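Local coordinates for SufE-like protein 1, chloroplastic/mitochondrial (Arabidopsis thaliana, PDB 4PUI) that activates the cysteine desulfurase NFS2 and so helps supply sulfur for iron-sulfur cluster formation, this piece being its BolA domain, at residues E15-P20 with Y72-D77. Residues are numbered along the deposited sequence; the frame is centred on the assembly and turned at random.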
ATOM      1  N   GLU A  15      -2.773   7.707   3.164  1.00 17.03           N
ATOM      2  CA  GLU A  15      -2.567   9.120   3.478  1.00 20.09           C
ATOM      3  C   GLU A  15      -3.221   9.461   4.817  1.00 20.95           C
ATOM      4  O   GLU A  15      -2.612  10.108   5.669  1.00 23.28           O
ATOM      5  CB  GLU A  15      -3.140  10.021   2.375  1.00 24.62           C
ATOM      6  CG  GLU A  15      -2.320  10.032   1.100  1.00 24.99           C
ATOM      7  CD  GLU A  15      -2.987  10.771  -0.032  1.00 33.31           C
ATOM      8  OE1 GLU A  15      -4.209  11.015   0.047  1.00 36.98           O
ATOM      9  OE2 GLU A  15      -2.282  11.110  -1.004  1.00 34.07           O
ATOM     10  N   LYS A  16      -4.463   9.024   4.990  1.00 21.30           N
ATOM     11  CA  LYS A  16      -5.225   9.347   6.186  1.00 22.61           C
ATOM     12  C   LYS A  16      -4.602   8.733   7.436  1.00 22.74           C
ATOM     13  O   LYS A  16      -4.504   9.386   8.474  1.00 24.16           O
ATOM     14  CB  LYS A  16      -6.672   8.872   6.046  1.00 28.15           C
ATOM     15  CG  LYS A  16      -7.548   9.315   7.200  1.00 40.11           C
ATOM     16  CD  LYS A  16      -8.261   8.149   7.849  1.00 41.64           C
ATOM     17  CE  LYS A  16      -9.652   7.965   7.276  1.00 42.57           C
ATOM     18  NZ  LYS A  16     -10.514   7.178   8.201  1.00 47.77           N
ATOM     19  N   GLU A  17      -4.170   7.481   7.341  1.00 18.74           N
ATOM     20  CA  GLU A  17      -3.688   6.783   8.537  1.00 18.57           C
ATOM     21  C   GLU A  17      -2.198   6.937   8.815  1.00 19.68           C
ATOM     22  O   GLU A  17      -1.784   6.893   9.976  1.00 20.05           O
ATOM     23  CB  GLU A  17      -4.054   5.301   8.502  1.00 18.08           C
ATOM     24  CG  GLU A  17      -5.560   5.050   8.621  1.00 16.95           C
ATOM     25  CD  GLU A  17      -6.161   5.551   9.934  1.00 26.23           C
ATOM     26  OE1 GLU A  17      -5.438   5.624  10.947  1.00 20.37           O
ATOM     27  OE2 GLU A  17      -7.366   5.871   9.957  1.00 28.29           O
ATOM     28  N   LEU A  18      -1.399   7.097   7.767  1.00 17.72           N
ATOM     29  CA  LEU A  18       0.049   7.089   7.934  1.00 17.62           C
ATOM     30  C   LEU A  18       0.737   8.436   7.698  1.00 20.47           C
ATOM     31  O   LEU A  18       1.919   8.558   7.985  1.00 19.23           O
ATOM     32  CB  LEU A  18       0.685   5.997   7.048  1.00 16.98           C
ATOM     33  CG  LEU A  18       0.176   4.573   7.294  1.00 19.02           C
ATOM     34  CD1 LEU A  18       0.726   3.604   6.249  1.00 17.39           C
ATOM     35  CD2 LEU A  18       0.471   4.066   8.707  1.00 20.21           C
ATOM     36  N   ASP A  19       0.002   9.426   7.186  1.00 19.95           N
ATOM     37  CA  ASP A  19       0.545  10.740   6.810  1.00 19.00           C
ATOM     38  C   ASP A  19       1.954  10.636   6.194  1.00 18.56           C
ATOM     39  O   ASP A  19       2.888  11.273   6.674  1.00 20.04           O
ATOM     40  CB  ASP A  19       0.566  11.673   8.029  1.00 22.34           C
ATOM     41  CG  ASP A  19       0.823  13.136   7.664  1.00 30.60           C
ATOM     42  OD1 ASP A  19       0.704  13.499   6.472  1.00 27.57           O
ATOM     43  OD2 ASP A  19       1.121  13.929   8.583  1.00 31.67           O
ATOM     44  N   PRO A  20       2.110   9.820   5.138  1.00 20.91           N
ATOM     45  CA  PRO A  20       3.466   9.517   4.667  1.00 19.30           C
ATOM     46  C   PRO A  20       4.128  10.728   4.024  1.00 21.58           C
ATOM     47  O   PRO A  20       3.465  11.523   3.350  1.00 22.73           O
ATOM     48  CB  PRO A  20       3.236   8.419   3.620  1.00 22.20           C
ATOM     49  CG  PRO A  20       1.847   8.673   3.116  1.00 28.21           C
ATOM     50  CD  PRO A  20       1.068   9.204   4.289  1.00 21.03           C
ATOM     51  N   TYR A  72      -1.347  -4.475   5.533  1.00 15.94           N
ATOM     52  CA  TYR A  72      -2.376  -5.446   5.197  1.00 16.79           C
ATOM     53  C   TYR A  72      -3.618  -5.207   6.063  1.00 18.02           C
ATOM     54  O   TYR A  72      -4.752  -5.263   5.576  1.00 17.31           O
ATOM     55  CB  TYR A  72      -1.850  -6.871   5.380  1.00 21.13           C
ATOM     56  CG  TYR A  72      -1.459  -7.529   4.079  1.00 22.70           C
ATOM     57  CD1 TYR A  72      -0.464  -6.992   3.265  1.00 22.41           C
ATOM     58  CD2 TYR A  72      -2.112  -8.670   3.651  1.00 25.83           C
ATOM     59  CE1 TYR A  72      -0.126  -7.602   2.063  1.00 26.88           C
ATOM     60  CE2 TYR A  72      -1.785  -9.277   2.470  1.00 31.27           C
ATOM     61  CZ  TYR A  72      -0.799  -8.743   1.680  1.00 27.64           C
ATOM     62  OH  TYR A  72      -0.504  -9.382   0.502  1.00 34.32           O
ATOM     63  N   ASP A  73      -3.409  -4.905   7.340  1.00 15.73           N
ATOM     64  CA  ASP A  73      -4.543  -4.648   8.232  1.00 17.32           C
ATOM     65  C   ASP A  73      -5.334  -3.416   7.799  1.00 19.74           C
ATOM     66  O   ASP A  73      -6.570  -3.417   7.805  1.00 19.16           O
ATOM     67  CB  ASP A  73      -4.053  -4.494   9.676  1.00 19.57           C
ATOM     68  CG  ASP A  73      -5.141  -4.011  10.616  1.00 25.96           C
ATOM     69  OD1 ASP A  73      -6.081  -4.776  10.861  1.00 24.58           O
ATOM     70  OD2 ASP A  73      -5.054  -2.867  11.118  1.00 27.44           O
ATOM     71  N   LEU A  74      -4.626  -2.355   7.423  1.00 17.58           N
ATOM     72  CA  LEU A  74      -5.290  -1.128   7.000  1.00 17.22           C
ATOM     73  C   LEU A  74      -6.099  -1.334   5.734  1.00 18.48           C
ATOM     74  O   LEU A  74      -7.102  -0.652   5.505  1.00 20.31           O
ATOM     75  CB  LEU A  74      -4.267  -0.028   6.734  1.00 19.25           C
ATOM     76  CG  LEU A  74      -3.516   0.524   7.936  1.00 21.14           C
ATOM     77  CD1 LEU A  74      -2.464   1.508   7.456  1.00 22.58           C
ATOM     78  CD2 LEU A  74      -4.472   1.179   8.922  1.00 22.43           C
ATOM     79  N   LEU A  75      -5.651  -2.264   4.899  1.00 16.05           N
ATOM     80  CA  LEU A  75      -6.261  -2.443   3.592  1.00 17.08           C
ATOM     81  C   LEU A  75      -7.068  -3.724   3.495  1.00 18.78           C
ATOM     82  O   LEU A  75      -7.391  -4.165   2.394  1.00 19.84           O
ATOM     83  CB  LEU A  75      -5.189  -2.418   2.499  1.00 17.09           C
ATOM     84  CG  LEU A  75      -4.404  -1.102   2.416  1.00 17.58           C
ATOM     85  CD1 LEU A  75      -3.330  -1.171   1.342  1.00 18.08           C
ATOM     86  CD2 LEU A  75      -5.358   0.051   2.156  1.00 18.30           C
ATOM     87  N   GLN A  76      -7.414  -4.310   4.639  1.00 18.12           N
ATOM     88  CA  GLN A  76      -8.008  -5.640   4.636  1.00 18.00           C
ATOM     89  C   GLN A  76      -9.335  -5.679   3.897  1.00 19.32           C
ATOM     90  O   GLN A  76      -9.670  -6.689   3.294  1.00 21.59           O
ATOM     91  CB  GLN A  76      -8.167  -6.189   6.055  1.00 20.09           C
ATOM     92  CG  GLN A  76      -9.099  -5.406   6.929  1.00 22.50           C
ATOM     93  CD  GLN A  76      -9.215  -6.017   8.310  1.00 28.57           C
ATOM     94  OE1 GLN A  76      -9.952  -6.991   8.521  1.00 28.91           O
ATOM     95  NE2 GLN A  76      -8.484  -5.455   9.260  1.00 24.62           N
ATOM     96  N   ASP A  77     -10.076  -4.578   3.906  1.00 19.50           N
ATOM     97  CA  ASP A  77     -11.386  -4.601   3.243  1.00 23.11           C
ATOM     98  C   ASP A  77     -11.234  -4.741   1.732  1.00 22.23           C
ATOM     99  O   ASP A  77     -12.071  -5.352   1.080  1.00 22.82           O
ATOM    100  CB  ASP A  77     -12.212  -3.377   3.613  1.00 30.44           C
ATOM    101  CG  ASP A  77     -12.791  -3.482   5.009  1.00 34.30           C
ATOM    102  OD1 ASP A  77     -13.061  -4.620   5.452  1.00 40.50           O
ATOM    103  OD2 ASP A  77     -12.965  -2.435   5.663  1.00 37.87           O
TER
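L74 meets L18 and E17 in a small apolar contact between the last turns of helix 5-18 and helix 64-74 of the BolA domain. No hydrogen bond crosses between the segments, and about 116 Å² is buried in all. The backbones stay apart: the CA atoms of E17 and L74, the nearest pair, are 8.2 Å from each other. L74 bridges the gap with its two methyl branches. Its CG stands anti to the carbonyl carbon and beside the backbone N (chi1 -68°), which sends the isopropyl end across to helix 5-18. CD1 goes to L18, lying 4.0 Å from L18 CD1 and near L18 CG and CD2 as well, so one methyl rests against the whole isopropyl end. CD2 turns to the more exposed E17 and sits 4.0 Å from E17 CG, touching the aliphatic stem and not the carboxylate. E17 OE2 makes a long salt bridge to K16 NZ at 3.8 Å. An alanine in place of L74 would lack both branches and would probably leave a gap beside L18 and the stem of E17 without its apolar neighbour. L18 is buried and also packs on I54 of strand 49-55 and on L70 and I71 of helix 64-74. The L74 carbonyl oxygen accepts a hydrogen bond from K13 NZ, a second link between the two helices. Just past L74 the chain leaves helical geometry at L75, the N-cap residue of helix 76-79. Q76 folds back over this break, and its NE2 donates to D73 O at 3.2 Å. This is the helical layer of the BolA domain, packed beside the mixed sheet; the order helix, two strands, helix, short helix, strand resembles the type II KH-like fold of BolA proteins.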